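Local coordinates for DNA polymerase (PDB 5MDN), which probably catalyses template-directed DNA synthesis from deoxyribonucleoside triphosphates, as a family B polymerase that also carries an exonuclease domain, at residues L360-D363 / Q364-A367; A366-S369 / V370-V374; N231-G234 / F235-Y239; K346-P349 / F350-L354; D217-E221 / F222-V226. All blocks are in the same frame, centred on the assembly; numbering follows the deposited sequence.

Interactions 1, 2 and 4 lie in the buried centre of the chain, while interactions 3 and 5 are partly buried and belong to the exonuclease domain. Interaction 4 is a turn of helix 326-356, and its leucines pack on interaction 1, the short helix that follows. The chain then runs through the shared residues A366 and A367 into interaction 2, the start of helix 370-384. Interaction 5 leads into strand 226-229 and touches interaction 4 through V226 on L348; interaction 3 opens the next helix. Their chemistry follows their place: apolar packing in 4, magnesium-binding aspartates in 1 and 3, helix capping in 2, and an arginine-rich helix exit in 5.

Interaction 1. Residues L360-D363 / Q364-A367; sequences LPLD and QVAA
Q364 lies alongside D363 and reaches past P361 to L360, at the short, weakly bonded helix 362-365. Its CB sits 3.8 Å from D363 OD1, and CG, anti to the residue's own carbonyl carbon (chi1 -69°), stays beside that same oxygen. The extended chain carries the amide alongside P361, crossing it at a slant, with Q364 CD 4.1 Å from P361 CD. At the tip OE1 faces P361 CG at 4.0 Å, while NE2 comes 4.1 Å from L360 CD2, the leucine and glutamine side chains crossing at about a right angle. The D363 and Q364 side chains point the same way, with the amide and carboxylate planes 19° apart. In the backbone, P361 O takes two N-H groups: Q364 N, 3.0 Å from P361 O and well above the carbonyl plane, and V365 N, almost straight ahead of the C=O but more bent at its hydrogen. L360 CB packs 4.3 Å from V365 CB, closing the turn on its apolar side. D363 OD1 and Q364 OE1, two acceptors, stand 3.4 Å apart; the magnesium ion that D363 shares with D7 probably eases this crowding of oxygens, while the doubly gripped P361 carbonyl holds the turn from which D363 projects.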
loop_
_atom_site.group_PDB
_atom_site.type_symbol
_atom_site.label_atom_id
_atom_site.label_comp_id
_atom_site.label_asym_id
_atom_site.label_seq_id
_atom_site.Cartn_x
_atom_site.Cartn_y
_atom_site.Cartn_z
ATOM N N LEU A 360 -9.328 9.795 -1.428
ATOM C CA LEU A 360 -9.148 9.454 -0.025
ATOM C C LEU A 360 -8.220 10.453 0.665
ATOM O O LEU A 360 -7.327 11.025 0.032
ATOM C CB LEU A 360 -8.582 8.043 0.116
ATOM C CG LEU A 360 -9.522 6.879 -0.205
ATOM C CD1 LEU A 360 -8.756 5.563 -0.214
ATOM C CD2 LEU A 360 -10.670 6.825 0.791
ATOM N N PRO A 361 -8.415 10.687 1.963
ATOM C CA PRO A 361 -7.506 11.578 2.695
ATOM C C PRO A 361 -6.092 11.015 2.755
ATOM O O PRO A 361 -5.848 9.828 2.516
ATOM C CB PRO A 361 -8.134 11.666 4.093
ATOM C CG PRO A 361 -9.550 11.217 3.913
ATOM C CD PRO A 361 -9.530 10.221 2.803
ATOM N N LEU A 362 -5.146 11.904 3.068
ATOM C CA LEU A 362 -3.732 11.559 2.975
ATOM C C LEU A 362 -3.355 10.436 3.935
ATOM O O LEU A 362 -2.472 9.627 3.625
ATOM C CB LEU A 362 -2.881 12.804 3.240
ATOM C CG LEU A 362 -1.404 12.783 2.849
ATOM C CD1 LEU A 362 -1.218 12.129 1.490
ATOM C CD2 LEU A 362 -0.855 14.203 2.832
ATOM N N ASP A 363 -3.999 10.376 5.103
ATOM C CA ASP A 363 -3.708 9.329 6.071
ATOM C C ASP A 363 -4.283 7.969 5.685
ATOM O O ASP A 363 -3.955 6.973 6.339
ATOM C CB ASP A 363 -4.218 9.741 7.458
ATOM C CG ASP A 363 -5.676 10.167 7.452
ATOM O OD1 ASP A 363 -6.527 9.418 6.933
ATOM O OD2 ASP A 363 -5.972 11.266 7.966
ATOM N N GLN A 364 -5.130 7.899 4.656
ATOM C CA GLN A 364 -5.749 6.645 4.246
ATOM C C GLN A 364 -5.363 6.174 2.852
ATOM O O GLN A 364 -5.507 4.979 2.570
ATOM C CB GLN A 364 -7.280 6.754 4.302
ATOM C CG GLN A 364 -7.859 6.854 5.702
ATOM C CD GLN A 364 -9.305 7.305 5.699
ATOM O OE1 GLN A 364 -9.702 8.182 6.469
ATOM N NE2 GLN A 364 -10.107 6.698 4.836
ATOM N N VAL A 365 -4.915 7.072 1.970
ATOM C CA VAL A 365 -4.709 6.715 0.568
ATOM C C VAL A 365 -3.706 5.573 0.435
ATOM O O VAL A 365 -3.886 4.664 -0.385
ATOM C CB VAL A 365 -4.289 7.957 -0.243
ATOM C CG1 VAL A 365 -2.981 8.551 0.279
ATOM C CG2 VAL A 365 -4.172 7.613 -1.720
ATOM N N ALA A 366 -2.639 5.591 1.239
ATOM C CA ALA A 366 -1.637 4.533 1.161
ATOM C C ALA A 366 -2.039 3.294 1.955
ATOM O O ALA A 366 -1.693 2.174 1.560
ATOM C CB ALA A 366 -0.289 5.056 1.655
ATOM N N ALA A 367 -2.758 3.471 3.066
ATOM C CA ALA A 367 -3.157 2.328 3.881
ATOM C C ALA A 367 -4.158 1.438 3.159
ATOM O O ALA A 367 -4.165 0.218 3.368
ATOM C CB ALA A 367 -3.746 2.811 5.207
#

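Interaction 2. Residues A366-S369 / V370-V374; sequences AAAS and VGNRV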
loop_
_atom_site.group_PDB
_atom_site.type_symbol
_atom_site.label_atom_id
_atom_site.label_comp_id
_atom_site.label_asym_id
_atom_site.label_seq_id
_atom_site.Cartn_x
_atom_site.Cartn_y
_atom_site.Cartn_z
ATOM N N ALA A 366 -2.639 5.591 1.239
ATOM C CA ALA A 366 -1.637 4.533 1.161
ATOM C C ALA A 366 -2.039 3.294 1.955
ATOM O O ALA A 366 -1.693 2.174 1.560
ATOM C CB ALA A 366 -0.289 5.056 1.655
ATOM N N ALA A 367 -2.758 3.471 3.066
ATOM C CA ALA A 367 -3.157 2.328 3.881
ATOM C C ALA A 367 -4.158 1.438 3.159
ATOM O O ALA A 367 -4.165 0.218 3.368
ATOM C CB ALA A 367 -3.746 2.811 5.207
ATOM N N ALA A 368 -5.006 2.022 2.318
ATOM C CA ALA A 368 -5.999 1.255 1.584
ATOM C C ALA A 368 -5.346 0.446 0.469
ATOM O O ALA A 368 -4.282 0.796 -0.049
ATOM C CB ALA A 368 -7.064 2.184 1.002
ATOM N N SER A 369 -5.998 -0.651 0.096
ATOM C CA SER A 369 -5.519 -1.465 -1.009
ATOM C C SER A 369 -5.828 -0.779 -2.337
ATOM O O SER A 369 -6.652 0.138 -2.418
ATOM C CB SER A 369 -6.142 -2.862 -0.972
ATOM O OG SER A 369 -7.547 -2.810 -1.138
ATOM N N VAL A 370 -5.131 -1.227 -3.385
ATOM C CA VAL A 370 -5.293 -0.628 -4.709
ATOM C C VAL A 370 -6.754 -0.673 -5.143
ATOM O O VAL A 370 -7.305 0.321 -5.634
ATOM C CB VAL A 370 -4.375 -1.322 -5.730
ATOM C CG1 VAL A 370 -4.540 -0.692 -7.102
ATOM C CG2 VAL A 370 -2.927 -1.241 -5.268
ATOM N N GLY A 371 -7.402 -1.828 -4.968
ATOM C CA GLY A 371 -8.810 -1.936 -5.313
ATOM C C GLY A 371 -9.688 -1.103 -4.404
ATOM O O GLY A 371 -10.665 -0.498 -4.852
ATOM N N ASN A 372 -9.366 -1.074 -3.115
ATOM C CA ASN A 372 -10.104 -0.201 -2.215
ATOM C C ASN A 372 -9.947 1.266 -2.624
ATOM O O ASN A 372 -10.915 2.032 -2.576
ATOM C CB ASN A 372 -9.675 -0.463 -0.763
ATOM C CG ASN A 372 -10.546 0.265 0.248
ATOM O OD1 ASN A 372 -11.433 -0.305 0.887
ATOM N ND2 ASN A 372 -10.269 1.540 0.409
ATOM N N ARG A 373 -8.749 1.667 -3.060
ATOM C CA ARG A 373 -8.536 3.045 -3.508
ATOM C C ARG A 373 -9.358 3.355 -4.759
ATOM O O ARG A 373 -9.950 4.435 -4.873
ATOM C CB ARG A 373 -7.044 3.279 -3.762
ATOM C CG ARG A 373 -6.608 4.735 -3.773
ATOM C CD ARG A 373 -5.117 4.850 -4.058
ATOM N NE ARG A 373 -4.302 4.164 -3.056
ATOM C CZ ARG A 373 -3.435 3.195 -3.337
ATOM N NH1 ARG A 373 -3.266 2.803 -4.591
ATOM N NH2 ARG A 373 -2.729 2.624 -2.368
ATOM N N VAL A 374 -9.395 2.420 -5.715
ATOM C CA VAL A 374 -10.129 2.639 -6.961
ATOM C C VAL A 374 -11.630 2.697 -6.697
ATOM O O VAL A 374 -12.354 3.486 -7.317
ATOM C CB VAL A 374 -9.778 1.528 -7.969
ATOM C CG1 VAL A 374 -10.736 1.530 -9.155
ATOM C CG2 VAL A 374 -8.342 1.665 -8.436
#
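S369 turns its hydroxyl along the first turn of helix 370-384, toward the backbone of N372. With OG between its own backbone N and carbonyl carbon (chi1 63°), S369 OG accepts from N372 N at 3.2 Å and also lies against N372 CB. Without the hydroxyl, as with an alanine here, N372 N is likely to lose its capping acceptor and the first turn to fray. The S369 carbonyl points along the helix and takes R373 N, 2.7 Å from S369 O, in a nearly linear C=O...N line-up. N372 and R373, both with CG anti to the backbone N, send their side chains out at roughly a right angle to each other. The N372 amide reaches back to A368, its ND2 3.3 Å from A368 CB, and ND2 is also hydrogen-bonded to the Y265 hydroxyl. The R373 chain runs out extended and bends at its third torsion (-60°), which brings the guanidinium back toward the loop, where R373 NH2 is 3.3 Å from A368 O, met obliquely, and A366 O stands farther off at the guanidinium edge. Outside these residues, V365 O accepts from R373 NE, and E284 forms a salt bridge with NH2. The arginine thus ties the end of helix 362-365 to the next helix. A serine whose hydroxyl accepts an N-H of the first turn is the classic N-cap, here starting helix 370-384 after a short loop in the family B polymerase region.

Interaction 3. Residues N231-G234 / F235-Y239; sequences NSNG and FDWPY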
loop_
_atom_site.group_PDB
_atom_site.type_symbol
_atom_site.label_atom_id
_atom_site.label_comp_id
_atom_site.label_asym_id
_atom_site.label_seq_id
_atom_site.Cartn_x
_atom_site.Cartn_y
_atom_site.Cartn_z
ATOM N N ASN A 231 6.505 1.889 9.101
ATOM C CA ASN A 231 5.729 0.935 9.895
ATOM C C ASN A 231 5.193 1.582 11.170
ATOM O O ASN A 231 5.083 0.933 12.214
ATOM C CB ASN A 231 6.546 -0.320 10.222
ATOM C CG ASN A 231 5.671 -1.523 10.521
ATOM O OD1 ASN A 231 4.631 -1.722 9.890
ATOM N ND2 ASN A 231 6.088 -2.332 11.487
ATOM N N SER A 232 4.860 2.874 11.090
ATOM C CA SER A 232 4.329 3.580 12.252
ATOM C C SER A 232 2.950 3.060 12.635
ATOM O O SER A 232 2.625 2.967 13.824
ATOM C CB SER A 232 4.281 5.081 11.975
ATOM O OG SER A 232 3.482 5.371 10.841
ATOM N N ASN A 233 2.122 2.720 11.645
ATOM C CA ASN A 233 0.825 2.122 11.945
ATOM C C ASN A 233 0.974 0.700 12.469
ATOM O O ASN A 233 0.159 0.251 13.282
ATOM C CB ASN A 233 -0.067 2.138 10.702
ATOM C CG ASN A 233 -0.534 3.534 10.330
ATOM O OD1 ASN A 233 -0.581 4.434 11.171
ATOM N ND2 ASN A 233 -0.889 3.720 9.064
ATOM N N GLY A 234 1.998 -0.022 12.020
ATOM C CA GLY A 234 2.166 -1.408 12.413
ATOM C C GLY A 234 2.679 -1.588 13.830
ATOM O O GLY A 234 2.164 -2.425 14.577
ATOM N N PHE A 235 3.700 -0.820 14.211
ATOM C CA PHE A 235 4.332 -0.981 15.517
ATOM C C PHE A 235 4.310 0.300 16.340
ATOM O O PHE A 235 3.807 0.287 17.469
ATOM C CB PHE A 235 5.773 -1.480 15.346
ATOM C CG PHE A 235 6.448 -1.834 16.644
ATOM C CD1 PHE A 235 7.150 -0.877 17.363
ATOM C CD2 PHE A 235 6.385 -3.125 17.145
ATOM C CE1 PHE A 235 7.770 -1.198 18.556
ATOM C CE2 PHE A 235 7.005 -3.455 18.339
ATOM C CZ PHE A 235 7.699 -2.489 19.044
ATOM N N ASP A 236 4.872 1.396 15.822
ATOM C CA ASP A 236 5.171 2.567 16.646
ATOM C C ASP A 236 3.929 3.099 17.351
ATOM O O ASP A 236 3.891 3.187 18.583
ATOM C CB ASP A 236 5.817 3.657 15.788
ATOM C CG ASP A 236 7.190 3.261 15.279
ATOM O OD1 ASP A 236 7.609 2.108 15.516
ATOM O OD2 ASP A 236 7.857 4.108 14.646
ATOM N N TRP A 237 2.903 3.475 16.586
ATOM C CA TRP A 237 1.697 4.027 17.205
ATOM C C TRP A 237 1.014 3.047 18.150
ATOM O O TRP A 237 0.670 3.455 19.273
ATOM C CB TRP A 237 0.731 4.531 16.127
ATOM C CG TRP A 237 1.135 5.837 15.506
ATOM C CD1 TRP A 237 1.291 6.097 14.175
ATOM C CD2 TRP A 237 1.433 7.062 16.190
ATOM N NE1 TRP A 237 1.667 7.405 13.989
ATOM C CE2 TRP A 237 1.762 8.019 15.209
ATOM C CE3 TRP A 237 1.455 7.442 17.536
ATOM C CZ2 TRP A 237 2.108 9.330 15.531
ATOM C CZ3 TRP A 237 1.800 8.744 17.853
ATOM C CH2 TRP A 237 2.121 9.672 16.856
ATOM N N PRO A 238 0.769 1.781 17.787
ATOM C CA PRO A 238 0.194 0.854 18.778
ATOM C C PRO A 238 1.024 0.724 20.043
ATOM O O PRO A 238 0.456 0.552 21.130
ATOM C CB PRO A 238 0.119 -0.477 18.018
ATOM C CG PRO A 238 0.077 -0.102 16.591
ATOM C CD PRO A 238 0.874 1.159 16.453
ATOM N N TYR A 239 2.352 0.795 19.942
ATOM C CA TYR A 239 3.185 0.667 21.132
ATOM C C TYR A 239 3.112 1.923 21.994
ATOM O O TYR A 239 2.870 1.842 23.204
ATOM C CB TYR A 239 4.630 0.369 20.741
ATOM C CG TYR A 239 5.417 -0.259 21.864
ATOM C CD1 TYR A 239 6.091 0.526 22.789
ATOM C CD2 TYR A 239 5.466 -1.638 22.012
ATOM C CE1 TYR A 239 6.802 -0.044 23.823
ATOM C CE2 TYR A 239 6.175 -2.219 23.044
ATOM C CZ TYR A 239 6.840 -1.418 23.948
ATOM O OH TYR A 239 7.548 -1.996 24.976
#
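With CG anti to its own carbonyl carbon (chi1 -76°), W237 lays the five-membered part of its indole beside S232, CD1 of W237 3.8 Å from S232 CB. N233 takes a similar first torsion (-71°) and brings its OD1 to 3.9 Å from W237 CD1, the amide and indole planes 35° apart; the polar partners of this oxygen lie outside, as weak bonds from N275 ND2 and W268 N. The backbone takes a wider, pi-type turn here: W237 N bonds to S232 O at 2.8 Å, five residues back, with the donor in the carbonyl plane. Before it, F235 N reaches N231 O at 3.0 Å, tilted from the plane of the N231 carbonyl. P238, which follows W237, has no N-H to give, and the helix kinks there; P238 CG rests 3.3 Å from N233 O. On another side D236 CB packs 3.8 Å from S232 CA. The indole N-H of W237 is bonded to N275 OD1, and an alanine at W237 would probably cost N275 OD1 this donor and open a gap beside S232. The run N231-D236 fits the Exo II motif of family B polymerases, and D236, like D169, is a magnesium-binding residue of the exonuclease site. Helix 232-247 starts here against the exonuclease sheet: S232 touches N275 and D277 of strand 274-277, while F168 and I170 of strand 165-172 meet W237 and D236.

Interaction 4. Residues K346-P349 / F350-L354; sequences KLLP and FLIQL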
loop_
_atom_site.group_PDB
_atom_site.type_symbol
_atom_site.label_atom_id
_atom_site.label_comp_id
_atom_site.label_asym_id
_atom_site.label_seq_id
_atom_site.Cartn_x
_atom_site.Cartn_y
_atom_site.Cartn_z
ATOM N N LYS A 346 10.705 11.917 -1.388
ATOM C CA LYS A 346 10.522 11.280 -2.688
ATOM C C LYS A 346 9.107 10.750 -2.898
ATOM O O LYS A 346 8.574 10.842 -4.008
ATOM C CB LYS A 346 11.532 10.143 -2.862
ATOM C CG LYS A 346 12.982 10.575 -2.742
ATOM C CD LYS A 346 13.865 9.795 -3.705
ATOM C CE LYS A 346 15.272 10.367 -3.759
ATOM N NZ LYS A 346 15.267 11.790 -4.187
ATOM N N LEU A 347 8.488 10.182 -1.862
ATOM C CA LEU A 347 7.196 9.522 -2.010
ATOM C C LEU A 347 6.006 10.409 -1.669
ATOM O O LEU A 347 4.943 10.258 -2.280
ATOM C CB LEU A 347 7.141 8.261 -1.140
ATOM C CG LEU A 347 8.225 7.205 -1.372
ATOM C CD1 LEU A 347 7.940 5.962 -0.544
ATOM C CD2 LEU A 347 8.338 6.856 -2.848
ATOM N N LEU A 348 6.152 11.325 -0.711
ATOM C CA LEU A 348 5.005 12.117 -0.268
ATOM C C LEU A 348 4.405 13.000 -1.359
ATOM O O LEU A 348 3.168 13.120 -1.395
ATOM C CB LEU A 348 5.395 12.959 0.954
ATOM C CG LEU A 348 4.260 13.596 1.755
ATOM C CD1 LEU A 348 3.317 12.530 2.289
ATOM C CD2 LEU A 348 4.821 14.442 2.887
ATOM N N PRO A 349 5.178 13.654 -2.241
ATOM C CA PRO A 349 4.530 14.423 -3.320
ATOM C C PRO A 349 3.609 13.582 -4.188
ATOM O O PRO A 349 2.567 14.075 -4.638
ATOM C CB PRO A 349 5.719 14.975 -4.117
ATOM C CG PRO A 349 6.827 15.038 -3.140
ATOM C CD PRO A 349 6.640 13.855 -2.240
ATOM N N PHE A 350 3.969 12.322 -4.439
ATOM C CA PHE A 350 3.097 11.435 -5.203
ATOM C C PHE A 350 1.817 11.123 -4.434
ATOM O O PHE A 350 0.717 11.150 -5.000
ATOM C CB PHE A 350 3.840 10.147 -5.553
ATOM C CG PHE A 350 2.977 9.108 -6.209
ATOM C CD1 PHE A 350 2.468 9.311 -7.482
ATOM C CD2 PHE A 350 2.677 7.928 -5.551
ATOM C CE1 PHE A 350 1.669 8.353 -8.086
ATOM C CE2 PHE A 350 1.881 6.969 -6.148
ATOM C CZ PHE A 350 1.376 7.180 -7.417
ATOM N N LEU A 351 1.947 10.806 -3.142
ATOM C CA LEU A 351 0.784 10.433 -2.343
ATOM C C LEU A 351 -0.218 11.577 -2.244
ATOM O O LEU A 351 -1.432 11.344 -2.196
ATOM C CB LEU A 351 1.231 9.986 -0.952
ATOM C CG LEU A 351 1.915 8.620 -0.890
ATOM C CD1 LEU A 351 2.655 8.443 0.426
ATOM C CD2 LEU A 351 0.904 7.506 -1.099
ATOM N N ILE A 352 0.269 12.821 -2.198
ATOM C CA ILE A 352 -0.632 13.970 -2.152
ATOM C C ILE A 352 -1.475 14.036 -3.420
ATOM O O ILE A 352 -2.684 14.293 -3.366
ATOM C CB ILE A 352 0.166 15.267 -1.926
ATOM C CG1 ILE A 352 0.748 15.291 -0.510
ATOM C CG2 ILE A 352 -0.706 16.489 -2.167
ATOM C CD1 ILE A 352 1.616 16.493 -0.222
ATOM N N GLN A 353 -0.855 13.793 -4.577
ATOM C CA GLN A 353 -1.609 13.794 -5.826
ATOM C C GLN A 353 -2.517 12.575 -5.919
ATOM O O GLN A 353 -3.658 12.678 -6.386
ATOM C CB GLN A 353 -0.655 13.850 -7.018
ATOM C CG GLN A 353 0.221 15.091 -7.052
ATOM C CD GLN A 353 -0.590 16.370 -7.086
ATOM O OE1 GLN A 353 -1.608 16.456 -7.771
ATOM N NE2 GLN A 353 -0.138 17.376 -6.345
ATOM N N LEU A 354 -2.030 11.414 -5.477
ATOM C CA LEU A 354 -2.874 10.227 -5.430
ATOM C C LEU A 354 -4.029 10.390 -4.452
ATOM O O LEU A 354 -4.993 9.619 -4.513
ATOM C CB LEU A 354 -2.035 8.999 -5.058
ATOM C CG LEU A 354 -2.682 7.628 -5.280
ATOM C CD1 LEU A 354 -3.027 7.438 -6.750
ATOM C CD2 LEU A 354 -1.779 6.508 -4.787
#
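L348, P349 and F350 carry this turn of helix 326-356, with L347, I352 and Q353 as their mates across it. L348 reaches forward along the helix so that its CG comes 4.4 Å from I352 CD1, an apolar contact between residues four apart. The backbone beneath follows the same spacing: I352 N bonds to L348 O at 3.0 Å, and I352 CG1 also rests on that carbonyl oxygen. P349 has no N-H to offer the preceding turn, and the helix kinks at this point. Its carbonyl still takes part, since Q353 N makes a weak bond to P349 O at 3.4 Å. The Q353 side chain, bent at its second torsion (-58°), passes over the same oxygen, its CG 3.5 Å from P349 O. F350 sets its CG anti to the backbone N (chi1 174°), which leads the ring away from the turn while its CB stays 3.5 Å from L347 O. That carbonyl receives L351 N at 3.2 Å from L347 O, in the carbonyl plane, and a weaker, strongly bent bond from F350 N. The outer faces spread to several elements. F350 turns to helix 495-512, where R505 makes a cation-pi contact with its ring and A506 touches F350; L347 meets I281 and V282 of helix 278-282, L348 meets V226 of strand 226-229, and I352 and L351 rest on L362 of helix 362-365.

Interaction 5. Residues D217-E221 / F222-V226; sequences DFVKE and FDPDV
F222 N donates to F218 O at 2.7 Å with an almost straight N-H...O angle of 170°, completing the last regular turn of helix 209-222. One residue on, D223 N bonds to V219 O at 2.8 Å, more bent and tilted from the carbonyl plane. D223 then takes positive phi (59°) and ends the helix, and P224 turns the chain toward strand 226-229. P224 sets its CD against the final turn, 3.2 Å from V219 O and 3.8 Å from V219 CG1, the two side chains crossing at about a right angle. F218 and F222, four residues apart, cross at a slant, with F218 CE2 4.2 Å from F222 CB; both also pack on L166 of strand 165-172. At the exit the carboxylate of D223 makes salt bridges with R273, R255 and R164, while that of D225 bridges to R255 and R30. Back on the helix, K220 NZ and D217 OD1 form a long, 3.6 Å salt bridge. P224 has no N-H to continue the helical bonding; its ring packs on V219 instead. The arginines are likely to keep both aspartates ionised and tie the exit to the loops of R164, R255 and R273 and, through R30, to strand 30-35.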
loop_
_atom_site.group_PDB
_atom_site.type_symbol
_atom_site.label_atom_id
_atom_site.label_comp_id
_atom_site.label_asym_id
_atom_site.label_seq_id
_atom_site.Cartn_x
_atom_site.Cartn_y
_atom_site.Cartn_z
ATOM N N ASP A 217 5.455 17.110 23.549
ATOM C CA ASP A 217 5.724 18.545 23.573
ATOM C C ASP A 217 6.301 19.028 22.247
ATOM O O ASP A 217 5.988 20.135 21.796
ATOM C CB ASP A 217 6.667 18.888 24.726
ATOM C CG ASP A 217 5.966 18.894 26.070
ATOM O OD1 ASP A 217 4.782 19.291 26.113
ATOM O OD2 ASP A 217 6.596 18.511 27.079
ATOM N N PHE A 218 7.147 18.215 21.607
ATOM C CA PHE A 218 7.733 18.626 20.335
ATOM C C PHE A 218 6.677 18.706 19.237
ATOM O O PHE A 218 6.678 19.649 18.438
ATOM C CB PHE A 218 8.857 17.672 19.930
ATOM C CG PHE A 218 9.693 18.179 18.785
ATOM C CD1 PHE A 218 10.808 18.967 19.022
ATOM C CD2 PHE A 218 9.362 17.874 17.475
ATOM C CE1 PHE A 218 11.578 19.438 17.976
ATOM C CE2 PHE A 218 10.129 18.344 16.425
ATOM C CZ PHE A 218 11.238 19.126 16.675
ATOM N N VAL A 219 5.783 17.714 19.168
ATOM C CA VAL A 219 4.722 17.738 18.163
ATOM C C VAL A 219 3.841 18.966 18.350
ATOM O O VAL A 219 3.485 19.648 17.381
ATOM C CB VAL A 219 3.903 16.434 18.219
ATOM C CG1 VAL A 219 2.690 16.523 17.302
ATOM C CG2 VAL A 219 4.773 15.245 17.842
ATOM N N LYS A 220 3.484 19.275 19.598
ATOM C CA LYS A 220 2.699 20.474 19.867
ATOM C C LYS A 220 3.502 21.737 19.579
ATOM O O LYS A 220 2.939 22.747 19.138
ATOM C CB LYS A 220 2.215 20.466 21.318
ATOM C CG LYS A 220 1.284 19.314 21.665
ATOM C CD LYS A 220 0.701 19.488 23.058
ATOM C CE LYS A 220 1.791 19.476 24.115
ATOM N NZ LYS A 220 1.228 19.502 25.494
ATOM N N GLU A 221 4.813 21.692 19.818
ATOM C CA GLU A 221 5.663 22.859 19.606
ATOM C C GLU A 221 5.825 23.138 18.115
ATOM O O GLU A 221 5.665 24.278 17.661
ATOM C CB GLU A 221 7.028 22.615 20.263
ATOM C CG GLU A 221 7.977 23.802 20.333
ATOM C CD GLU A 221 7.436 24.898 21.231
ATOM O OE1 GLU A 221 6.703 24.559 22.187
ATOM O OE2 GLU A 221 7.740 26.086 20.992
ATOM N N PHE A 222 6.136 22.097 17.337
ATOM C CA PHE A 222 6.348 22.238 15.899
ATOM C C PHE A 222 5.035 22.378 15.132
ATOM O O PHE A 222 4.977 23.101 14.131
ATOM C CB PHE A 222 7.149 21.040 15.383
ATOM C CG PHE A 222 7.343 21.026 13.894
ATOM C CD1 PHE A 222 7.904 22.110 13.239
ATOM C CD2 PHE A 222 6.978 19.916 13.149
ATOM C CE1 PHE A 222 8.087 22.091 11.869
ATOM C CE2 PHE A 222 7.159 19.893 11.781
ATOM C CZ PHE A 222 7.715 20.980 11.141
ATOM N N ASP A 223 3.978 21.685 15.579
ATOM C CA ASP A 223 2.668 21.668 14.931
ATOM C C ASP A 223 2.777 21.155 13.498
ATOM O O ASP A 223 2.578 21.923 12.547
ATOM C CB ASP A 223 2.023 23.060 14.946
ATOM C CG ASP A 223 0.567 23.034 14.514
ATOM O OD1 ASP A 223 -0.050 21.951 14.582
ATOM O OD2 ASP A 223 0.042 24.092 14.105
ATOM N N PRO A 224 3.095 19.878 13.299
ATOM C CA PRO A 224 3.236 19.363 11.937
ATOM C C PRO A 224 1.891 19.118 11.275
ATOM O O PRO A 224 0.890 18.804 11.926
ATOM C CB PRO A 224 3.990 18.044 12.144
ATOM C CG PRO A 224 3.528 17.581 13.480
ATOM C CD PRO A 224 3.343 18.832 14.309
ATOM N N ASP A 225 1.881 19.265 9.951
ATOM C CA ASP A 225 0.707 18.935 9.155
ATOM C C ASP A 225 0.697 17.469 8.741
ATOM O O ASP A 225 -0.371 16.852 8.663
ATOM C CB ASP A 225 0.644 19.829 7.914
ATOM C CG ASP A 225 0.650 21.305 8.259
ATOM O OD1 ASP A 225 -0.271 21.754 8.974
ATOM O OD2 ASP A 225 1.574 22.019 7.811
ATOM N N VAL A 226 1.872 16.907 8.464
ATOM C CA VAL A 226 2.029 15.495 8.137
ATOM C C VAL A 226 3.006 14.875 9.127
ATOM O O VAL A 226 4.049 15.462 9.437
ATOM C CB VAL A 226 2.521 15.297 6.688
ATOM C CG1 VAL A 226 2.410 13.835 6.286
ATOM C CG2 VAL A 226 1.732 16.181 5.732
#